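Local coordinates for phenolic acid decarboxylase (Sedimentibacter hydroxybenzoicus, PDB 7AE5), which catalyses the reversible, non-oxidative decarboxylation of phenolic acids such as vanillate, 4-hydroxybenzoate and 3,4-dihydroxybenzoate, as a prenylated-FMN and manganese enzyme of the UbiD family, at the interface of chains A and B. Residues are numbered along the deposited sequence; one frame, centred on the assembly and turned at random. Chains: chain A/B, Phenolic acid decarboxylase.

The interface of chains A and B. Residues chain A 22-24, 51; chain B 471, 474-475, 478.
A:Ile22 presses into the C-terminal helix of the other subunit and meets B:Leu471, B:Leu474 and B:Leu475 there. It stands on strand 21-24 and hides 70 Å² of its surface against chain B. Its two branches divide the work. On the longer branch, CD1 of A:Ile22 lies 3.4 Å from the backbone carbonyl O of B:Leu471. CD1 of A:Ile22 also touches CG of B:Leu475 at 3.7 Å, the two side chains crossing at about a right angle. CG2, the short branch, is anti to the backbone N (chi1 of the residue is -76°, with CG1 beside that N). CG2 of A:Ile22 packs on CD1 of B:Leu474 at 3.7 Å and also reaches CD2 of B:Leu471.

B:Leu471 and B:Leu474 extend this apolar surface in different directions. B:Leu471 points its branched end at A:Val51 on strand 50-53, tip to tip, with CD2 3.7 Å from the valine CG2. B:Leu474 sends CD1 over to CG2 of A:Val24, 4.0 Å away, in a looser contact.

At the rim, B:Gln478 follows the helix and turns its amide towards the backbone of A:Arg23. Its CG sits between backbone N and carbonyl carbon (chi1 83°), and the chain is extended beyond. OE1 of B:Gln478 remains 3.9 Å from the backbone N of A:Arg23, too long for a direct hydrogen bond.

The patch is one of two equivalent places in a two-fold interface. Each C-terminal helix, 464-476 in chain B, docks on the N-terminal domain of its partner. This exchange of tails probably helps hold subunits together in the homohexamer. The centre of the patch lies about 26 Å from A:Glu278, the predicted proton donor, which suggests a structural role.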
ATOM      1  N   ILE A  22      24.749 -18.076 -43.198  1.00 67.25           N
ATOM      2  CA  ILE A  22      24.090 -19.076 -44.031  1.00 67.29           C
ATOM      3  C   ILE A  22      23.930 -18.498 -45.430  1.00 66.83           C
ATOM      4  O   ILE A  22      23.514 -17.343 -45.585  1.00 66.48           O
ATOM      5  CB  ILE A  22      22.727 -19.483 -43.444  1.00 67.30           C
ATOM      6  CG1 ILE A  22      22.911 -20.409 -42.241  1.00 68.28           C
ATOM      7  CG2 ILE A  22      21.861 -20.155 -44.501  1.00 67.05           C
ATOM      8  CD1 ILE A  22      21.605 -20.874 -41.631  1.00 68.62           C
ATOM      9  N   ARG A  23      24.261 -19.295 -46.444  1.00 73.61           N
ATOM     10  CA  ARG A  23      24.133 -18.890 -47.838  1.00 73.83           C
ATOM     11  C   ARG A  23      22.905 -19.557 -48.448  1.00 74.24           C
ATOM     12  O   ARG A  23      22.770 -20.785 -48.401  1.00 75.18           O
ATOM     13  CB  ARG A  23      25.391 -19.243 -48.631  1.00 76.50           C
ATOM     14  CG  ARG A  23      26.562 -18.322 -48.348  1.00 76.51           C
ATOM     15  CD  ARG A  23      27.692 -18.512 -49.346  1.00 79.75           C
ATOM     16  NE  ARG A  23      28.645 -17.412 -49.273  1.00 80.00           N
ATOM     17  CZ  ARG A  23      28.639 -16.361 -50.082  1.00 80.94           C
ATOM     18  NH1 ARG A  23      27.759 -16.250 -51.063  1.00 81.78           N
ATOM     19  NH2 ARG A  23      29.537 -15.397 -49.900  1.00 81.27           N
ATOM     20  N   VAL A  24      22.011 -18.746 -49.006  1.00 61.66           N
ATOM     21  CA  VAL A  24      20.840 -19.238 -49.725  1.00 62.35           C
ATOM     22  C   VAL A  24      21.123 -18.982 -51.200  1.00 65.00           C
ATOM     23  O   VAL A  24      20.823 -17.917 -51.743  1.00 64.97           O
ATOM     24  CB  VAL A  24      19.549 -18.566 -49.255  1.00 61.75           C
ATOM     25  CG1 VAL A  24      18.343 -19.197 -49.937  1.00 62.50           C
ATOM     26  CG2 VAL A  24      19.415 -18.664 -47.745  1.00 61.39           C
ATOM     27  N   VAL A  51      21.959 -14.391 -42.640  1.00 49.98           N
ATOM     28  CA  VAL A  51      21.429 -15.115 -43.790  1.00 50.86           C
ATOM     29  C   VAL A  51      21.711 -14.290 -45.037  1.00 50.98           C
ATOM     30  O   VAL A  51      21.301 -13.125 -45.125  1.00 50.06           O
ATOM     31  CB  VAL A  51      19.928 -15.406 -43.645  1.00 50.63           C
ATOM     32  CG1 VAL A  51      19.384 -16.008 -44.930  1.00 51.93           C
ATOM     33  CG2 VAL A  51      19.685 -16.342 -42.470  1.00 51.18           C
TER
ATOM     34  N   LEU B 471      16.643 -23.067 -42.647  1.00 56.43           N
ATOM     35  CA  LEU B 471      17.924 -22.579 -42.148  1.00 55.94           C
ATOM     36  C   LEU B 471      18.641 -23.643 -41.327  1.00 56.85           C
ATOM     37  O   LEU B 471      19.869 -23.777 -41.409  1.00 58.06           O
ATOM     38  CB  LEU B 471      17.713 -21.313 -41.317  1.00 53.17           C
ATOM     39  CG  LEU B 471      17.307 -20.058 -42.091  1.00 52.38           C
ATOM     40  CD1 LEU B 471      17.107 -18.879 -41.145  1.00 49.83           C
ATOM     41  CD2 LEU B 471      18.337 -19.729 -43.162  1.00 53.99           C
ATOM     42  N   LEU B 474      20.152 -26.020 -43.651  1.00 74.77           N
ATOM     43  CA  LEU B 474      21.242 -25.314 -44.318  1.00 75.45           C
ATOM     44  C   LEU B 474      22.463 -25.209 -43.414  1.00 75.19           C
ATOM     45  O   LEU B 474      23.599 -25.375 -43.873  1.00 77.05           O
ATOM     46  CB  LEU B 474      20.778 -23.925 -44.755  1.00 73.61           C
ATOM     47  CG  LEU B 474      19.938 -23.851 -46.031  1.00 74.57           C
ATOM     48  CD1 LEU B 474      19.555 -22.411 -46.333  1.00 72.77           C
ATOM     49  CD2 LEU B 474      20.684 -24.467 -47.202  1.00 77.65           C
ATOM     50  N   LEU B 475      22.246 -24.936 -42.126  1.00 75.43           N
ATOM     51  CA  LEU B 475      23.353 -24.845 -41.179  1.00 75.28           C
ATOM     52  C   LEU B 475      24.104 -26.169 -41.084  1.00 77.74           C
ATOM     53  O   LEU B 475      25.306 -26.241 -41.365  1.00 79.42           O
ATOM     54  CB  LEU B 475      22.826 -24.430 -39.803  1.00 73.39           C
ATOM     55  CG  LEU B 475      23.272 -23.088 -39.221  1.00 73.46           C
ATOM     56  CD1 LEU B 475      22.584 -22.841 -37.887  1.00 72.52           C
ATOM     57  CD2 LEU B 475      24.782 -23.043 -39.064  1.00 74.49           C
ATOM     58  N   GLN B 478      26.410 -27.558 -44.300  1.00104.82           N
ATOM     59  CA  GLN B 478      27.403 -26.735 -44.985  1.00105.44           C
ATOM     60  C   GLN B 478      28.531 -26.353 -44.034  1.00104.92           C
ATOM     61  O   GLN B 478      28.652 -26.912 -42.944  1.00104.63           O
ATOM     62  CB  GLN B 478      26.766 -25.474 -45.577  1.00103.49           C
ATOM     63  CG  GLN B 478      26.602 -24.325 -44.595  1.00100.32           C
ATOM     64  CD  GLN B 478      26.258 -23.017 -45.284  1.00 98.92           C
ATOM     65  OE1 GLN B 478      26.686 -21.945 -44.856  1.00 97.44           O
ATOM     66  NE2 GLN B 478      25.489 -23.101 -46.364  1.00 99.63           N
TER